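Local coordinates for DNA-dependent metalloprotease SPRTN (Homo sapiens, PDB 6MDW), which cleaves proteins covalently cross-linked to DNA as a zinc-dependent, DNA-activated endopeptidase, here represented by its SprT-like protease region, and so helps preserve genome integrity, at residues V30-Q35 with D84-L89; M93-L98 with E108-E113. All coordinates share one frame; numbering follows the deposited sequence.

Contact 1: V30-Q35 with D84-L89; sequences VQFNDQ and DLVETL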
loop_
_atom_site.group_PDB
_atom_site.type_symbol
_atom_site.label_atom_id
_atom_site.label_comp_id
_atom_site.label_asym_id
_atom_site.label_seq_id
_atom_site.Cartn_x
_atom_site.Cartn_y
_atom_site.Cartn_z
ATOM N N VAL A 30 13.165 5.489 7.030
ATOM C CA VAL A 30 14.605 5.336 7.098
ATOM C C VAL A 30 14.949 4.186 8.055
ATOM O O VAL A 30 15.790 3.294 7.755
ATOM C CB VAL A 30 15.254 6.663 7.526
ATOM C CG1 VAL A 30 16.690 6.470 7.996
ATOM C CG2 VAL A 30 15.167 7.694 6.421
ATOM N N GLN A 31 14.279 4.147 9.193
ATOM C CA GLN A 31 14.488 3.137 10.193
ATOM C C GLN A 31 14.205 1.750 9.606
ATOM O O GLN A 31 14.993 0.815 9.722
ATOM C CB GLN A 31 13.629 3.384 11.427
ATOM C CG GLN A 31 13.775 2.329 12.511
ATOM C CD GLN A 31 12.709 2.381 13.580
ATOM O OE1 GLN A 31 12.013 3.384 13.754
ATOM N NE2 GLN A 31 12.551 1.290 14.302
ATOM N N PHE A 32 13.066 1.604 8.918
ATOM C CA PHE A 32 12.646 0.284 8.468
ATOM C C PHE A 32 13.465 -0.192 7.277
ATOM O O PHE A 32 13.722 -1.379 7.147
ATOM C CB PHE A 32 11.140 0.274 8.176
ATOM C CG PHE A 32 10.246 0.558 9.356
ATOM C CD1 PHE A 32 10.686 0.438 10.672
ATOM C CD2 PHE A 32 8.941 0.945 9.146
ATOM C CE1 PHE A 32 9.832 0.656 11.743
ATOM C CE2 PHE A 32 8.086 1.155 10.212
ATOM C CZ PHE A 32 8.534 1.024 11.510
ATOM N N ASN A 33 13.908 0.718 6.406
ATOM C CA ASN A 33 14.793 0.361 5.324
ATOM C C ASN A 33 16.065 -0.264 5.905
ATOM O O ASN A 33 16.502 -1.358 5.477
ATOM C CB ASN A 33 15.112 1.577 4.463
ATOM C CG ASN A 33 16.081 1.250 3.349
ATOM O OD1 ASN A 33 15.980 0.204 2.732
ATOM N ND2 ASN A 33 16.973 2.185 3.047
ATOM N N ASP A 34 16.574 0.371 6.960
ATOM C CA ASP A 34 17.827 -0.072 7.618
ATOM C C ASP A 34 17.604 -1.393 8.374
ATOM O O ASP A 34 18.426 -2.337 8.314
ATOM C CB ASP A 34 18.316 1.016 8.572
ATOM C CG ASP A 34 19.516 0.622 9.421
ATOM O OD1 ASP A 34 20.499 0.179 8.817
ATOM O OD2 ASP A 34 19.417 0.725 10.682
ATOM N N GLN A 35 16.529 -1.479 9.147
ATOM C CA GLN A 35 16.338 -2.589 10.087
ATOM C C GLN A 35 15.779 -3.847 9.418
ATOM O O GLN A 35 16.103 -4.946 9.897
ATOM C CB GLN A 35 15.421 -2.183 11.230
ATOM C CG GLN A 35 16.067 -1.147 12.138
ATOM C CD GLN A 35 15.243 -0.879 13.365
ATOM O OE1 GLN A 35 14.035 -1.067 13.385
ATOM N NE2 GLN A 35 15.922 -0.439 14.417
ATOM N N ASP A 84 -1.297 0.798 13.040
ATOM C CA ASP A 84 -1.912 0.741 11.727
ATOM C C ASP A 84 -1.047 1.484 10.703
ATOM O O ASP A 84 -0.924 1.027 9.568
ATOM C CB ASP A 84 -3.333 1.290 11.791
ATOM C CG ASP A 84 -4.293 0.412 12.587
ATOM O OD1 ASP A 84 -4.031 -0.797 12.764
ATOM O OD2 ASP A 84 -5.311 0.943 13.074
ATOM N N LEU A 85 -0.435 2.625 11.059
ATOM C CA LEU A 85 0.513 3.310 10.172
ATOM C C LEU A 85 1.665 2.341 9.863
ATOM O O LEU A 85 2.038 2.140 8.728
ATOM C CB LEU A 85 1.038 4.608 10.797
ATOM C CG LEU A 85 2.235 5.228 10.081
ATOM C CD1 LEU A 85 1.870 5.566 8.658
ATOM C CD2 LEU A 85 2.713 6.477 10.813
ATOM N N VAL A 86 2.241 1.790 10.933
ATOM C CA VAL A 86 3.451 1.024 10.796
ATOM C C VAL A 86 3.180 -0.243 9.967
ATOM O O VAL A 86 3.962 -0.577 9.057
ATOM C CB VAL A 86 4.064 0.702 12.157
ATOM C CG1 VAL A 86 5.162 -0.354 12.001
ATOM C CG2 VAL A 86 4.616 1.965 12.809
ATOM N N GLU A 87 2.104 -0.979 10.268
ATOM C CA GLU A 87 1.799 -2.206 9.553
ATOM C C GLU A 87 1.450 -1.908 8.086
ATOM O O GLU A 87 1.803 -2.676 7.187
ATOM C CB GLU A 87 0.721 -3.030 10.257
ATOM C CG GLU A 87 1.224 -3.613 11.557
ATOM C CD GLU A 87 0.209 -4.303 12.441
ATOM O OE1 GLU A 87 -1.007 -4.119 12.230
ATOM O OE2 GLU A 87 0.651 -4.966 13.435
ATOM N N THR A 88 0.791 -0.775 7.827
ATOM C CA THR A 88 0.473 -0.402 6.444
ATOM C C THR A 88 1.776 -0.073 5.696
ATOM O O THR A 88 2.013 -0.528 4.576
ATOM C CB THR A 88 -0.518 0.774 6.364
ATOM O OG1 THR A 88 -1.716 0.386 7.051
ATOM C CG2 THR A 88 -0.801 1.141 4.928
ATOM N N LEU A 89 2.645 0.723 6.339
ATOM C CA LEU A 89 3.888 1.129 5.691
ATOM C C LEU A 89 4.722 -0.122 5.393
ATOM O O LEU A 89 5.280 -0.249 4.309
ATOM C CB LEU A 89 4.650 2.087 6.608
ATOM C CG LEU A 89 6.065 2.462 6.148
ATOM C CD1 LEU A 89 6.101 3.054 4.766
ATOM C CD2 LEU A 89 6.724 3.394 7.140
#
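F32 reaches out from helix 25-36 and sets its ring against two aliphatic side chains one turn apart on helix 82-100, V86 at the far end and L89 along the CD2-CE2 side. The 9.2 Å between the CA atoms of F32 and L89 is bridged from both sides, by the phenyl ring and by the branched leucine; toward the shorter V86 the ring reaches further, as suits a long, flat, wholly apolar residue. With CG anti to its own carbonyl carbon (chi1 -62°), the ring is carried straight out toward the other helix. Its CZ lies 3.7 Å from CG1 of V86, and CE2 of F32 is equally near that methyl; F32 and V86 cross at about a right angle. Further back along the same side of the ring, CD2 of F32 sits 3.9 Å from CD2 of L89. Both methyls come in obliquely to the ring. These two helices belong to the SprT-like metalloprotease fold, and helix 82-100 is the one that carries the HExxH zinc-binding sequence just beyond L89, whose side chain is about 5 Å from that of the active-site residue E92. Were F32 cut back to an alanine, the methyls of V86 and L89 would probably lose their aromatic partner and a gap would open between the helices. V86 also packs on W16, and L89 on L25 and L28, while L90 touches F32. In helix 82-100, T88 OG1 donates to D84 O, which also accepts the backbone N-H of T88 from the opposite face of its carbonyl plane.

Contact 2: M93-L98 with E108-E113; sequences MIHAYL and EGHGPE. With ZN (zinc ion), chain F.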
loop_
_atom_site.group_PDB
_atom_site.type_symbol
_atom_site.label_atom_id
_atom_site.label_comp_id
_atom_site.label_asym_id
_atom_site.label_seq_id
_atom_site.Cartn_x
_atom_site.Cartn_y
_atom_site.Cartn_z
ATOM N N MET A 93 6.187 -1.492 1.913
ATOM C CA MET A 93 7.637 -1.649 1.699
ATOM C C MET A 93 8.008 -3.052 1.221
ATOM O O MET A 93 8.988 -3.192 0.471
ATOM C CB MET A 93 8.375 -1.270 2.980
ATOM C CG MET A 93 8.305 0.240 3.289
ATOM S SD MET A 93 9.138 0.727 4.836
ATOM C CE MET A 93 10.853 0.592 4.323
ATOM N N ILE A 94 7.237 -4.068 1.606
ATOM C CA ILE A 94 7.474 -5.409 1.088
ATOM C C ILE A 94 7.188 -5.430 -0.413
ATOM O O ILE A 94 7.975 -5.914 -1.209
ATOM C CB ILE A 94 6.640 -6.475 1.820
ATOM C CG1 ILE A 94 7.052 -6.569 3.293
ATOM C CG2 ILE A 94 6.830 -7.793 1.118
ATOM C CD1 ILE A 94 6.124 -7.428 4.091
ATOM N N HIS A 95 6.054 -4.861 -0.827
ATOM C CA HIS A 95 5.787 -4.755 -2.273
ATOM C C HIS A 95 6.933 -4.013 -2.961
ATOM O O HIS A 95 7.387 -4.401 -4.051
ATOM C CB HIS A 95 4.470 -4.017 -2.529
ATOM C CG HIS A 95 3.220 -4.790 -2.233
ATOM N ND1 HIS A 95 2.963 -6.074 -2.704
ATOM C CD2 HIS A 95 2.128 -4.416 -1.530
ATOM C CE1 HIS A 95 1.754 -6.434 -2.267
ATOM N NE2 HIS A 95 1.229 -5.445 -1.532
ATOM N N ALA A 96 7.371 -2.912 -2.379
ATOM C CA ALA A 96 8.464 -2.134 -2.978
ATOM C C ALA A 96 9.730 -3.010 -3.080
ATOM O O ALA A 96 10.448 -2.947 -4.071
ATOM C CB ALA A 96 8.723 -0.900 -2.170
ATOM N N TYR A 97 10.053 -3.761 -2.019
ATOM C CA TYR A 97 11.256 -4.571 -2.033
ATOM C C TYR A 97 11.201 -5.611 -3.149
ATOM O O TYR A 97 12.216 -5.844 -3.828
ATOM C CB TYR A 97 11.446 -5.268 -0.685
ATOM C CG TYR A 97 12.732 -6.055 -0.616
ATOM C CD1 TYR A 97 13.897 -5.421 -0.274
ATOM C CD2 TYR A 97 12.767 -7.413 -0.858
ATOM C CE1 TYR A 97 15.101 -6.102 -0.204
ATOM C CE2 TYR A 97 13.967 -8.109 -0.828
ATOM C CZ TYR A 97 15.127 -7.449 -0.468
ATOM O OH TYR A 97 16.331 -8.130 -0.444
ATOM N N LEU A 98 10.052 -6.274 -3.330
ATOM C CA LEU A 98 9.911 -7.274 -4.381
ATOM C C LEU A 98 10.050 -6.625 -5.756
ATOM O O LEU A 98 10.628 -7.225 -6.655
ATOM C CB LEU A 98 8.600 -8.041 -4.212
ATOM C CG LEU A 98 8.494 -8.860 -2.933
ATOM C CD1 LEU A 98 7.136 -9.519 -2.826
ATOM C CD2 LEU A 98 9.570 -9.928 -2.870
ATOM N N GLU A 108 -0.181 -14.372 -7.515
ATOM C CA GLU A 108 -1.001 -13.718 -6.501
ATOM C C GLU A 108 -0.394 -12.345 -6.182
ATOM O O GLU A 108 0.817 -12.148 -6.336
ATOM C CB GLU A 108 -1.067 -14.566 -5.229
ATOM C CG GLU A 108 -1.557 -15.986 -5.446
ATOM C CD GLU A 108 -1.009 -16.976 -4.431
ATOM O OE1 GLU A 108 -1.421 -16.903 -3.254
ATOM O OE2 GLU A 108 -0.153 -17.801 -4.815
ATOM N N GLY A 109 -1.243 -11.409 -5.735
ATOM C CA GLY A 109 -0.797 -10.115 -5.227
ATOM C C GLY A 109 0.123 -10.288 -4.033
ATOM O O GLY A 109 1.109 -9.580 -3.913
ATOM N N HIS A 110 -0.233 -11.230 -3.152
ATOM C CA HIS A 110 0.520 -11.548 -1.932
ATOM C C HIS A 110 0.809 -13.050 -1.871
ATOM O O HIS A 110 0.288 -13.757 -1.010
ATOM C CB HIS A 110 -0.251 -11.116 -0.692
ATOM C CG HIS A 110 -0.704 -9.700 -0.786
ATOM N ND1 HIS A 110 -1.906 -9.363 -1.374
ATOM C CD2 HIS A 110 -0.119 -8.532 -0.439
ATOM C CE1 HIS A 110 -2.036 -8.054 -1.380
ATOM N NE2 HIS A 110 -0.968 -7.521 -0.777
ATOM N N GLY A 111 1.707 -13.470 -2.753
ATOM C CA GLY A 111 2.082 -14.860 -2.850
ATOM C C GLY A 111 3.181 -15.224 -1.863
ATOM O O GLY A 111 3.498 -14.487 -0.916
ATOM N N PRO A 112 3.801 -16.399 -2.043
ATOM C CA PRO A 112 4.853 -16.844 -1.136
ATOM C C PRO A 112 5.974 -15.823 -0.883
ATOM O O PRO A 112 6.425 -15.709 0.255
ATOM C CB PRO A 112 5.398 -18.092 -1.844
ATOM C CG PRO A 112 4.194 -18.621 -2.568
ATOM C CD PRO A 112 3.508 -17.381 -3.110
ATOM N N GLU A 113 6.409 -15.079 -1.900
ATOM C CA GLU A 113 7.496 -14.132 -1.671
ATOM C C GLU A 113 7.036 -13.105 -0.625
ATOM O O GLU A 113 7.775 -12.738 0.279
ATOM C CB GLU A 113 7.948 -13.494 -2.984
ATOM C CG GLU A 113 8.463 -14.505 -3.993
ATOM C CD GLU A 113 9.563 -15.404 -3.450
ATOM O OE1 GLU A 113 10.583 -14.860 -2.975
ATOM O OE2 GLU A 113 9.386 -16.648 -3.479
HETATM ZN ZN ZN F . -0.725 -5.455 -0.769
#
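H95 and H110 meet through a zinc ion, each coordinating it by NE2 at 2.1 Å. Imidazole suits this task, its ring nitrogen donating to the metal. The shared metal brings the H95 and H110 NE2 atoms to 3.1 Å without any hydrogen bond between them, and the rings are turned obliquely, their planes at 55°. H110 NE2 lies at the edge of the H95 ring, near its plane; so does the backbone oxygen of G109, 3.6 Å from CE1 of H95. H95, with CG anti to its carbonyl carbon (chi1 -74°), swings its imidazole off the helix toward the metal.

The apolar part is one residue pair: both methyls of L98 approach CB of E113, CD2 the nearer at 3.9 Å. In the conformer described, one of two modelled, E113 bends at chi2 (-54°) and its carboxylate leads away, to a hydrogen bond with N103 and a salt bridge with K116, so that, of E113, it is the CB that lies against the leucine.

H91 completes the three protein ligands, and E92 is the active-site residue: together this is the catalytic zinc site of an HExxH metalloprotease, with its third histidine supplied from beyond the motif helix.

Starting from the N terminus, the chain forms helix 25-36, runs through the three-stranded mixed sheet and the short helix 74-77, and returns on helix 82-100, where contact 1 closes this long excursion of 48 intervening residues. Further along the same helix, contact 2 begins; it closes a far shorter loop of nine residues that leads to the start of helix 112-125. The two loops therefore follow in series, neither enclosing the other. Helix 82-100 is the shared element, joined to helix 25-36 in its first half and to the zinc-bearing loop in its second. The contacts' centres are about 15 Å apart, and M93 bridges them, its CE packing 3.7 Å from N33 N.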